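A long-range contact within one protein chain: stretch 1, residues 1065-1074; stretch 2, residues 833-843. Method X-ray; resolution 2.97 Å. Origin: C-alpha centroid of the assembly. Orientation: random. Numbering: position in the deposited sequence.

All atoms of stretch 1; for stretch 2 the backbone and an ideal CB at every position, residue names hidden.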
# COMPACT_ATOMS: atom_id res chain seq x y z
N MET B 1065 -7.35 -8.77 29.27
CA MET B 1065 -6.18 -8.61 30.14
C MET B 1065 -6.59 -8.13 31.52
O MET B 1065 -7.25 -7.09 31.64
CB MET B 1065 -5.21 -7.60 29.54
CG MET B 1065 -4.36 -8.16 28.45
SD MET B 1065 -5.35 -8.44 26.99
CE MET B 1065 -4.02 -8.52 25.81
N PRO B 1066 -6.23 -8.85 32.59
CA PRO B 1066 -6.39 -8.27 33.93
C PRO B 1066 -5.56 -7.01 34.13
O PRO B 1066 -5.98 -6.12 34.88
CB PRO B 1066 -5.92 -9.40 34.86
CG PRO B 1066 -6.01 -10.65 34.03
CD PRO B 1066 -5.70 -10.22 32.63
N MET B 1067 -4.40 -6.91 33.48
CA MET B 1067 -3.54 -5.74 33.62
C MET B 1067 -4.12 -4.48 32.99
O MET B 1067 -3.66 -3.38 33.30
CB MET B 1067 -2.16 -6.03 33.02
CG MET B 1067 -1.29 -6.95 33.85
SD MET B 1067 -0.85 -6.22 35.45
CE MET B 1067 0.22 -4.89 34.93
N HIS B 1068 -5.11 -4.62 32.11
CA HIS B 1068 -5.67 -3.49 31.39
C HIS B 1068 -6.98 -3.00 31.98
O HIS B 1068 -7.63 -2.12 31.41
CB HIS B 1068 -5.89 -3.85 29.91
CG HIS B 1068 -4.64 -4.22 29.18
ND1 HIS B 1068 -4.64 -4.71 27.89
CD2 HIS B 1068 -3.34 -4.17 29.56
CE1 HIS B 1068 -3.40 -4.95 27.51
NE2 HIS B 1068 -2.59 -4.63 28.50
N GLN B 1069 -7.40 -3.56 33.12
CA GLN B 1069 -8.71 -3.30 33.71
C GLN B 1069 -8.57 -2.87 35.17
O GLN B 1069 -9.38 -3.25 36.02
CB GLN B 1069 -9.62 -4.51 33.55
CG GLN B 1069 -9.54 -5.12 32.16
CD GLN B 1069 -10.61 -6.15 31.89
OE1 GLN B 1069 -11.67 -6.14 32.49
NE2 GLN B 1069 -10.32 -7.07 30.97
N LEU B 1070 -7.56 -2.06 35.46
CA LEU B 1070 -7.29 -1.64 36.83
C LEU B 1070 -8.17 -0.47 37.24
O LEU B 1070 -8.59 0.34 36.42
CB LEU B 1070 -5.82 -1.23 36.98
CG LEU B 1070 -4.72 -2.22 36.63
CD1 LEU B 1070 -3.38 -1.69 37.12
CD2 LEU B 1070 -5.01 -3.58 37.22
N ASP B 1071 -8.45 -0.41 38.54
CA ASP B 1071 -9.19 0.70 39.13
C ASP B 1071 -8.30 1.70 39.86
O ASP B 1071 -8.77 2.77 40.24
CB ASP B 1071 -10.25 0.18 40.11
CG ASP B 1071 -11.43 -0.47 39.41
OD1 ASP B 1071 -11.74 -0.07 38.26
OD2 ASP B 1071 -12.05 -1.37 40.00
N SER B 1072 -7.02 1.37 40.06
CA SER B 1072 -6.12 2.16 40.90
C SER B 1072 -4.87 2.61 40.14
O SER B 1072 -3.79 2.70 40.73
CB SER B 1072 -5.73 1.37 42.15
OG SER B 1072 -5.01 0.19 41.80
N LEU B 1073 -4.99 2.89 38.85
CA LEU B 1073 -3.86 3.30 38.01
C LEU B 1073 -3.87 4.82 37.84
O LEU B 1073 -4.53 5.36 36.96
CB LEU B 1073 -3.88 2.59 36.66
CG LEU B 1073 -2.61 2.93 35.86
CD1 LEU B 1073 -1.36 2.50 36.63
CD2 LEU B 1073 -2.63 2.32 34.48
N PHE B 1074 -3.14 5.51 38.72
CA PHE B 1074 -3.00 6.96 38.65
C PHE B 1074 -2.27 7.43 37.40
O PHE B 1074 -1.05 7.57 37.41
CB PHE B 1074 -2.26 7.46 39.89
CG PHE B 1074 -2.03 8.94 39.91
CD1 PHE B 1074 -3.07 9.82 40.14
CD2 PHE B 1074 -0.76 9.46 39.71
CE1 PHE B 1074 -2.86 11.18 40.16
CE2 PHE B 1074 -0.54 10.82 39.72
CZ PHE B 1074 -1.59 11.69 39.95
N UNK B 833 3.57 -0.71 42.21
CA UNK B 833 3.24 -1.30 43.50
C UNK B 833 1.74 -1.42 43.74
O UNK B 833 1.33 -1.78 44.85
CB UNK B 833 3.87 -0.47 44.62
N UNK B 834 0.91 -1.12 42.74
CA UNK B 834 -0.54 -1.20 42.91
C UNK B 834 -0.95 -2.62 43.31
O UNK B 834 -0.35 -3.59 42.82
CB UNK B 834 -1.26 -0.78 41.62
N UNK B 835 -1.95 -2.77 44.18
CA UNK B 835 -2.25 -4.11 44.72
C UNK B 835 -2.56 -5.17 43.67
O UNK B 835 -2.08 -6.30 43.79
CB UNK B 835 -3.44 -4.01 45.68
N UNK B 836 -3.36 -4.84 42.65
CA UNK B 836 -3.70 -5.84 41.64
C UNK B 836 -2.46 -6.29 40.88
O UNK B 836 -2.35 -7.47 40.52
CB UNK B 836 -4.74 -5.28 40.67
N UNK B 837 -1.52 -5.38 40.64
CA UNK B 837 -0.33 -5.72 39.87
C UNK B 837 0.55 -6.71 40.64
O UNK B 837 1.12 -7.63 40.06
CB UNK B 837 0.46 -4.46 39.53
N UNK B 838 0.66 -6.53 41.96
CA UNK B 838 1.46 -7.46 42.76
C UNK B 838 0.77 -8.81 42.86
O UNK B 838 1.43 -9.86 42.83
CB UNK B 838 1.71 -6.89 44.16
N UNK B 839 -0.56 -8.82 42.97
CA UNK B 839 -1.30 -10.08 42.97
C UNK B 839 -1.14 -10.82 41.64
O UNK B 839 -1.16 -12.06 41.61
CB UNK B 839 -2.78 -9.82 43.25
N UNK B 840 -0.97 -10.08 40.55
CA UNK B 840 -0.78 -10.69 39.24
C UNK B 840 0.66 -11.15 39.01
O UNK B 840 0.90 -11.91 38.06
CB UNK B 840 -1.19 -9.70 38.15
N UNK B 841 1.60 -10.70 39.83
CA UNK B 841 2.98 -11.11 39.68
C UNK B 841 3.77 -10.28 38.69
O UNK B 841 4.81 -10.74 38.21
CB UNK B 841 3.03 -12.58 39.26
N UNK B 842 3.30 -9.08 38.38
CA UNK B 842 3.92 -8.22 37.38
C UNK B 842 4.35 -6.89 37.97
O UNK B 842 4.44 -5.89 37.26
CB UNK B 842 2.96 -7.98 36.21
N UNK B 843 4.61 -6.85 39.28
CA UNK B 843 5.16 -5.64 39.89
C UNK B 843 6.51 -5.29 39.27
O UNK B 843 6.80 -4.11 39.02
CB UNK B 843 5.30 -5.82 41.40

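Position 833 lies beyond the reach of stretch 1: nothing there comes within 5.5 Å of its ideal CB. The residue is Asp833.

Position 834 comes right before the helix, at the N-cap. Its CB points toward stretch 1, 3.9 Å from Ser1072 OG and 5.1 Å from Leu1070 CD1. Ser, Thr, Asp or Asn would suit a cap; a longer chain could run along Ser1072. The residue is Glu834. Its CG packs 3.3 Å from Ser1072 O, and its OE2 ends 4.3 Å from Leu1073 CD1.

Position 835 opens the helix with phi -57°, and its CB points sideways into open space. Proline is at home in a first turn, where no backbone N-H bond is lost; many others would fit. It is Pro835, with CD 4.2 Å from Ser1072 OG.

At position 836 the CB points toward stretch 1, 3.9 Å from Leu1070 CD2. The Ser1072 hydroxyl lies further on. A chain with an aliphatic base and a polar end would serve both: Glu or Gln. It is Glu836. Its CB rests on the leucine methyl, and Ser1072 OG donates a weak hydrogen bond to Glu836 OE1 at 2.9 Å.

Position 837 has a sideways CB, 4.6 Å from Met1067 CE and 5.3 Å from Leu1070 CD1. Only apolar groups are near, so Ile, Leu, Val or Met would suit. It is Ile837. Ile837 CD1 reaches Leu1070 CD1 at 3.8 Å, and Ile837 CG1 lies 4.0 Å from Met1067 CE.

Positions 838 and 839 are helical and out of reach of stretch 1. Many residues would do; they are Ile838 and Glu839.

At position 840 the CB points toward stretch 1, 4.4 Å from Met1067 SD, with Pro1066 and Leu1070 beyond. A large apolar or aromatic side chain is favored: Tyr, Phe, Leu or Met. It is Tyr840. Pro1066 CB covers one ring face, 3.5 Å from Tyr840 CE2. Met1067 SD sits at the ring edge, 3.7 Å from Tyr840 CD2.

Position 841 has phi 85° and psi 20°. A CB would be jammed against the preceding carbonyl O, so glycine is expected. Gly841 is the first residue after the helix to leave helical angles, in a Schellman motif.

At position 842 the CB points toward stretch 1, 4.3 Å from Met1067 SD. Leu, Met, Gln or Glu could lie along the methionine. It is Glu842, with OE1 3.6 Å from Met1067 CG.

At position 843 the CB points away from stretch 1, which does not constrain it. It is Asn843.

Stretch 2, residues 833-843: DEPEIIEYGEN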
# COMPACT_ATOMS: atom_id res chain seq x y z
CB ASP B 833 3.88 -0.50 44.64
CG ASP B 833 3.40 0.94 44.71
OD1 ASP B 833 2.65 1.37 43.81
OD2 ASP B 833 3.78 1.64 45.67
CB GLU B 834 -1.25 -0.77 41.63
CG GLU B 834 -1.22 0.74 41.39
CD GLU B 834 0.06 1.20 40.72
OE1 GLU B 834 0.89 0.34 40.35
OE2 GLU B 834 0.25 2.43 40.57
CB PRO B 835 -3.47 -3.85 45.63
CG PRO B 835 -3.38 -2.40 45.98
CD PRO B 835 -2.82 -1.74 44.75
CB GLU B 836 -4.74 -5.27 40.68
CG GLU B 836 -6.04 -4.84 41.33
CD GLU B 836 -6.01 -3.40 41.79
OE1 GLU B 836 -4.99 -2.72 41.57
OE2 GLU B 836 -7.03 -2.93 42.36
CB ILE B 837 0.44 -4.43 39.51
CG1 ILE B 837 -0.43 -3.54 38.63
CG2 ILE B 837 1.74 -4.76 38.80
CD1 ILE B 837 0.13 -2.15 38.42
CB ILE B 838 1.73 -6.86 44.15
CG1 ILE B 838 2.52 -5.55 44.03
CG2 ILE B 838 2.48 -7.85 45.03
CD1 ILE B 838 2.61 -4.77 45.32
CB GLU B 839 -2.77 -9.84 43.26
CG GLU B 839 -3.60 -11.10 43.42
CD GLU B 839 -5.07 -10.82 43.69
OE1 GLU B 839 -5.45 -9.63 43.68
OE2 GLU B 839 -5.83 -11.78 43.90
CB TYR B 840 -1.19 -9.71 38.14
CG TYR B 840 -2.65 -9.33 38.17
CD1 TYR B 840 -3.58 -10.15 38.81
CD2 TYR B 840 -3.11 -8.17 37.57
CE1 TYR B 840 -4.92 -9.81 38.85
CE2 TYR B 840 -4.45 -7.82 37.61
CZ TYR B 840 -5.35 -8.65 38.25
OH TYR B 840 -6.69 -8.31 38.28
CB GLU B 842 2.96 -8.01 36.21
CG GLU B 842 3.21 -8.90 35.00
CD GLU B 842 1.96 -9.08 34.15
OE1 GLU B 842 0.95 -9.60 34.67
OE2 GLU B 842 1.98 -8.69 32.97
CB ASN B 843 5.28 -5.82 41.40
CG ASN B 843 6.05 -7.06 41.79
OD1 ASN B 843 6.57 -7.78 40.94
ND2 ASN B 843 6.12 -7.33 43.09
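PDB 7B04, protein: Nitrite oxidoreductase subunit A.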